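Long-range contact in arsenic responsive repressor ArsR (Corynebacterium glutamicum ATCC 13032, PDB 6J0E), which probably represses transcription of arsenic-resistance genes as a dimeric winged-helix regulator and releases its DNA when trivalent arsenic binds: residues Leu34-Leu47 / Ile74-Leu87. Sequence-based numbering, arbitrary orientation.
Sequences LFKVLGDPVRLRIL and ISHHLKKMTEAGFL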
loop_
_atom_site.group_PDB
_atom_site.type_symbol
_atom_site.label_atom_id
_atom_site.label_comp_id
_atom_site.label_asym_id
_atom_site.label_seq_id
_atom_site.Cartn_x
_atom_site.Cartn_y
_atom_site.Cartn_z
ATOM N N LEU B 34 -8.075 7.653 2.133
ATOM C CA LEU B 34 -6.686 7.779 2.487
ATOM C C LEU B 34 -5.794 7.692 1.281
ATOM O O LEU B 34 -4.748 8.296 1.218
ATOM C CB LEU B 34 -6.327 6.688 3.553
ATOM C CG LEU B 34 -7.007 6.889 4.950
ATOM C CD1 LEU B 34 -6.574 5.749 5.847
ATOM C CD2 LEU B 34 -6.508 8.205 5.531
ATOM N N PHE B 35 -6.024 6.746 0.312
ATOM C CA PHE B 35 -5.181 6.668 -0.838
ATOM C C PHE B 35 -5.261 7.960 -1.717
ATOM O O PHE B 35 -4.290 8.398 -2.300
ATOM C CB PHE B 35 -5.599 5.430 -1.705
ATOM C CG PHE B 35 -5.237 4.138 -1.092
ATOM C CD1 PHE B 35 -3.973 3.936 -0.653
ATOM C CD2 PHE B 35 -6.150 3.072 -1.060
ATOM C CE1 PHE B 35 -3.663 2.654 -0.123
ATOM C CE2 PHE B 35 -5.813 1.765 -0.540
ATOM C CZ PHE B 35 -4.576 1.629 -0.080
ATOM N N LYS B 36 -6.439 8.635 -1.694
ATOM C CA LYS B 36 -6.663 9.861 -2.401
ATOM C C LYS B 36 -5.770 10.974 -1.800
ATOM O O LYS B 36 -5.068 11.647 -2.563
ATOM C CB LYS B 36 -8.198 10.155 -2.374
ATOM C CG LYS B 36 -8.531 11.403 -3.095
ATOM C CD LYS B 36 -10.054 11.468 -3.185
ATOM C CE LYS B 36 -10.448 12.169 -4.419
ATOM N NZ LYS B 36 -9.870 13.538 -4.389
ATOM N N VAL B 37 -5.635 10.953 -0.456
ATOM C CA VAL B 37 -4.787 11.845 0.243
ATOM C C VAL B 37 -3.334 11.629 -0.175
ATOM O O VAL B 37 -2.600 12.540 -0.337
ATOM C CB VAL B 37 -4.927 11.736 1.781
ATOM C CG1 VAL B 37 -3.838 12.556 2.459
ATOM C CG2 VAL B 37 -6.243 12.243 2.215
ATOM N N LEU B 38 -2.937 10.376 -0.326
ATOM C CA LEU B 38 -1.635 9.998 -0.736
ATOM C C LEU B 38 -1.345 10.237 -2.225
ATOM O O LEU B 38 -0.234 10.188 -2.661
ATOM C CB LEU B 38 -1.365 8.530 -0.410
ATOM C CG LEU B 38 -1.261 8.177 1.069
ATOM C CD1 LEU B 38 -0.987 6.700 1.132
ATOM C CD2 LEU B 38 0.008 8.931 1.697
ATOM N N GLY B 39 -2.358 10.452 -3.044
ATOM C CA GLY B 39 -2.157 10.649 -4.497
ATOM C C GLY B 39 -1.816 12.063 -4.773
ATOM O O GLY B 39 -2.292 12.572 -5.721
ATOM N N ASP B 40 -0.858 12.650 -4.074
ATOM C CA ASP B 40 -0.303 13.950 -4.397
ATOM C C ASP B 40 1.246 13.776 -4.281
ATOM O O ASP B 40 1.734 13.380 -3.260
ATOM C CB ASP B 40 -0.788 14.994 -3.379
ATOM C CG ASP B 40 -0.147 16.356 -3.602
ATOM O OD1 ASP B 40 1.042 16.543 -3.430
ATOM O OD2 ASP B 40 -0.830 17.267 -3.932
ATOM N N PRO B 41 1.996 14.114 -5.267
ATOM C CA PRO B 41 3.460 13.957 -5.210
ATOM C C PRO B 41 4.225 14.671 -4.129
ATOM O O PRO B 41 5.147 14.073 -3.541
ATOM C CB PRO B 41 3.970 14.510 -6.599
ATOM C CG PRO B 41 2.762 14.993 -7.297
ATOM C CD PRO B 41 1.533 14.902 -6.446
ATOM N N VAL B 42 3.831 15.915 -3.840
ATOM C CA VAL B 42 4.495 16.705 -2.803
ATOM C C VAL B 42 4.254 15.945 -1.450
ATOM O O VAL B 42 5.109 15.914 -0.546
ATOM C CB VAL B 42 4.047 18.183 -2.799
ATOM C CG1 VAL B 42 4.605 18.957 -1.592
ATOM C CG2 VAL B 42 4.427 18.840 -4.079
ATOM N N ARG B 43 3.006 15.460 -1.229
ATOM C CA ARG B 43 2.743 14.735 0.015
ATOM C C ARG B 43 3.584 13.538 0.192
ATOM O O ARG B 43 4.068 13.233 1.265
ATOM C CB ARG B 43 1.249 14.296 0.181
ATOM C CG ARG B 43 0.339 15.449 0.481
ATOM C CD ARG B 43 -1.106 15.184 0.412
ATOM N NE ARG B 43 -1.750 16.459 0.314
ATOM C CZ ARG B 43 -2.974 16.608 -0.189
ATOM N NH1 ARG B 43 -3.612 15.559 -0.784
ATOM N NH2 ARG B 43 -3.503 17.829 -0.152
ATOM N N LEU B 44 3.791 12.831 -0.867
ATOM C CA LEU B 44 4.633 11.637 -0.796
ATOM C C LEU B 44 6.058 11.963 -0.473
ATOM O O LEU B 44 6.709 11.229 0.279
ATOM C CB LEU B 44 4.602 10.861 -2.160
ATOM C CG LEU B 44 3.293 10.142 -2.319
ATOM C CD1 LEU B 44 3.551 9.184 -3.530
ATOM C CD2 LEU B 44 2.801 9.308 -1.174
ATOM N N ARG B 45 6.564 13.000 -1.120
ATOM C CA ARG B 45 7.904 13.548 -0.741
ATOM C C ARG B 45 8.064 14.046 0.683
ATOM O O ARG B 45 9.157 13.844 1.257
ATOM C CB ARG B 45 8.347 14.617 -1.700
ATOM C CG ARG B 45 8.496 14.071 -3.101
ATOM C CD ARG B 45 9.536 14.773 -4.011
ATOM N NE ARG B 45 9.344 16.210 -4.025
ATOM C CZ ARG B 45 8.488 16.910 -4.758
ATOM N NH1 ARG B 45 7.635 16.334 -5.540
ATOM N NH2 ARG B 45 8.452 18.244 -4.640
ATOM N N ILE B 46 7.060 14.676 1.220
ATOM C CA ILE B 46 7.095 15.047 2.612
ATOM C C ILE B 46 7.243 13.775 3.360
ATOM O O ILE B 46 8.106 13.717 4.242
ATOM C CB ILE B 46 5.895 15.836 3.106
ATOM C CG1 ILE B 46 5.821 17.113 2.329
ATOM C CG2 ILE B 46 5.983 15.931 4.615
ATOM C CD1 ILE B 46 4.686 18.100 2.624
ATOM N N LEU B 47 6.374 12.774 3.077
ATOM C CA LEU B 47 6.570 11.483 3.791
ATOM C C LEU B 47 7.927 10.900 3.703
ATOM O O LEU B 47 8.438 10.333 4.698
ATOM C CB LEU B 47 5.508 10.429 3.416
ATOM C CG LEU B 47 4.218 10.923 3.817
ATOM C CD1 LEU B 47 3.179 9.920 3.317
ATOM C CD2 LEU B 47 4.079 11.004 5.367
ATOM N N ILE B 74 3.971 23.806 2.206
ATOM C CA ILE B 74 4.205 22.692 3.092
ATOM C C ILE B 74 3.185 22.673 4.235
ATOM O O ILE B 74 2.693 21.635 4.640
ATOM C CB ILE B 74 5.584 22.769 3.751
ATOM C CG1 ILE B 74 6.728 22.641 2.697
ATOM C CG2 ILE B 74 5.791 21.666 4.770
ATOM C CD1 ILE B 74 6.894 21.347 1.981
ATOM N N SER B 75 2.874 23.844 4.806
ATOM C CA SER B 75 1.905 23.876 5.875
ATOM C C SER B 75 0.542 23.327 5.394
ATOM O O SER B 75 -0.103 22.691 6.175
ATOM C CB SER B 75 1.678 25.266 6.463
ATOM O OG SER B 75 2.762 25.541 7.278
ATOM N N HIS B 76 0.152 23.596 4.142
ATOM C CA HIS B 76 -1.164 23.135 3.637
ATOM C C HIS B 76 -1.147 21.563 3.654
ATOM O O HIS B 76 -2.083 20.886 4.071
ATOM C CB HIS B 76 -1.391 23.648 2.234
ATOM C CG HIS B 76 -2.536 22.998 1.530
ATOM N ND1 HIS B 76 -3.814 23.492 1.655
ATOM C CD2 HIS B 76 -2.594 21.972 0.661
ATOM C CE1 HIS B 76 -4.632 22.765 0.912
ATOM N NE2 HIS B 76 -3.904 21.854 0.276
ATOM N N HIS B 77 -0.057 21.030 3.151
ATOM C CA HIS B 77 0.116 19.565 2.948
ATOM C C HIS B 77 0.172 18.905 4.312
ATOM O O HIS B 77 -0.415 17.854 4.493
ATOM C CB HIS B 77 1.276 19.245 2.095
ATOM C CG HIS B 77 1.048 19.523 0.637
ATOM N ND1 HIS B 77 -0.038 19.015 -0.054
ATOM C CD2 HIS B 77 1.765 20.240 -0.261
ATOM C CE1 HIS B 77 -0.034 19.509 -1.282
ATOM N NE2 HIS B 77 1.101 20.169 -1.460
ATOM N N LEU B 78 0.870 19.532 5.249
ATOM C CA LEU B 78 0.978 18.969 6.532
ATOM C C LEU B 78 -0.395 18.900 7.230
ATOM O O LEU B 78 -0.664 17.942 7.944
ATOM C CB LEU B 78 1.935 19.702 7.426
ATOM C CG LEU B 78 3.366 19.611 6.953
ATOM C CD1 LEU B 78 4.188 20.524 7.831
ATOM C CD2 LEU B 78 3.890 18.215 7.141
ATOM N N LYS B 79 -1.170 19.944 7.011
ATOM C CA LYS B 79 -2.478 20.016 7.661
ATOM C C LYS B 79 -3.349 18.789 7.050
ATOM O O LYS B 79 -4.040 18.136 7.769
ATOM C CB LYS B 79 -3.080 21.411 7.430
ATOM C CG LYS B 79 -4.431 21.564 8.054
ATOM C CD LYS B 79 -4.688 23.002 8.316
ATOM C CE LYS B 79 -6.055 23.132 8.932
ATOM N NZ LYS B 79 -7.045 22.791 7.940
ATOM N N LYS B 80 -3.343 18.593 5.742
ATOM C CA LYS B 80 -4.162 17.559 5.115
ATOM C C LYS B 80 -3.684 16.170 5.603
ATOM O O LYS B 80 -4.498 15.375 5.948
ATOM C CB LYS B 80 -4.062 17.675 3.602
ATOM C CG LYS B 80 -4.684 18.997 3.085
ATOM C CD LYS B 80 -6.191 19.094 3.300
ATOM C CE LYS B 80 -6.708 20.377 2.530
ATOM N NZ LYS B 80 -8.127 20.442 2.936
ATOM N N MET B 81 -2.377 15.966 5.751
ATOM C CA MET B 81 -1.871 14.718 6.187
ATOM C C MET B 81 -2.159 14.417 7.677
ATOM O O MET B 81 -2.388 13.301 8.064
ATOM C CB MET B 81 -0.421 14.525 5.854
ATOM C CG MET B 81 -0.289 14.301 4.365
ATOM S SD MET B 81 1.442 13.938 4.189
ATOM C CE MET B 81 1.966 15.582 4.030
ATOM N N THR B 82 -2.102 15.477 8.473
ATOM C CA THR B 82 -2.464 15.381 9.904
ATOM C C THR B 82 -4.041 15.116 10.043
ATOM O O THR B 82 -4.353 14.383 10.874
ATOM C CB THR B 82 -2.092 16.658 10.611
ATOM O OG1 THR B 82 -0.658 16.806 10.596
ATOM C CG2 THR B 82 -2.528 16.645 12.051
ATOM N N GLU B 83 -4.862 15.777 9.269
ATOM C CA GLU B 83 -6.318 15.569 9.404
ATOM C C GLU B 83 -6.566 14.096 8.998
ATOM O O GLU B 83 -7.548 13.439 9.430
ATOM C CB GLU B 83 -7.028 16.557 8.550
ATOM C CG GLU B 83 -6.996 17.936 9.178
ATOM C CD GLU B 83 -7.248 19.051 8.243
ATOM O OE1 GLU B 83 -7.373 20.199 8.742
ATOM O OE2 GLU B 83 -7.487 18.838 7.075
ATOM N N ALA B 84 -5.799 13.607 8.047
ATOM C CA ALA B 84 -6.000 12.210 7.589
ATOM C C ALA B 84 -5.543 11.181 8.559
ATOM O O ALA B 84 -5.833 9.983 8.414
ATOM C CB ALA B 84 -5.443 12.029 6.210
ATOM N N GLY B 85 -4.667 11.588 9.499
ATOM C CA GLY B 85 -4.137 10.707 10.519
ATOM C C GLY B 85 -2.742 10.121 10.186
ATOM O O GLY B 85 -2.233 9.249 10.926
ATOM N N PHE B 86 -2.131 10.499 9.021
ATOM C CA PHE B 86 -0.802 10.079 8.725
ATOM C C PHE B 86 0.295 10.636 9.645
ATOM O O PHE B 86 1.375 10.056 9.763
ATOM C CB PHE B 86 -0.410 10.373 7.273
ATOM C CG PHE B 86 -1.275 9.615 6.244
ATOM C CD1 PHE B 86 -1.297 8.236 6.307
ATOM C CD2 PHE B 86 -2.014 10.270 5.305
ATOM C CE1 PHE B 86 -2.113 7.518 5.411
ATOM C CE2 PHE B 86 -2.842 9.550 4.416
ATOM C CZ PHE B 86 -2.817 8.223 4.441
ATOM N N LEU B 87 -0.033 11.855 10.133
ATOM C CA LEU B 87 0.954 12.650 10.983
ATOM C C LEU B 87 0.216 13.096 12.202
ATOM O O LEU B 87 -0.989 13.180 12.202
ATOM C CB LEU B 87 1.461 13.927 10.341
ATOM C CG LEU B 87 2.032 13.732 8.944
ATOM C CD1 LEU B 87 2.281 15.107 8.327
ATOM C CD2 LEU B 87 3.254 12.849 8.827
#
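Arg43 and His77 hold the one hydrogen bond between Leu34-Leu47 and Ile74-Leu87: Arg43 NE donates to His77 ND1 over 3.1 Å, bent to 143° at the hydrogen. The bend arises because ND1 lies well out of the guanidinium plane, so the NE hydrogen does not point straight at it. Guanidinium and imidazole planes stand steeply against each other, 75° apart, and NE lies somewhat off the ring plane. With ND1 as acceptor, a proton on His77 would most likely sit on NE2. A second, straighter bond fixes the guanidinium's rotation: Arg43 NH1 meets Val37 O, 3.2 Å away and near the guanidinium plane, tying helix 41-52 back to the end of helix 28-38. Asp40, which N-caps helix 41-52 by accepting from Arg43 N through OD1, turns its carboxylate to the far end of the imidazole, OD2 lying 3.6 Å from His77 CE1. Val42 CG1 crosses beside His77 CD2. The axes of helical segments 41-47 and 74-83 pass 10.1 Å apart at a crossing angle of -79°; both belong to the winged helix-turn-helix of the ArsR family, where helix 71-83 is, by its place in the fold, probably the recognition helix. Knobs-into-holes packing fills the crossing: Ile46 sits among Ile74, His77, Leu78 and Met81, while Met81, its chain bent at the sulfur, enters between Arg43, Ile46, Leu47 and Val37. Beyond the Schellman motif at Gly85, Phe86 receives Leu38 CD2 over one face, 4.2 Å from the ring centroid in a CH-pi contact; Val37 CG1 instead reaches the ring edge, 3.7 Å from Phe86 CE2. Phe105 and Leu108 of helix 102-111 also pack against Phe86.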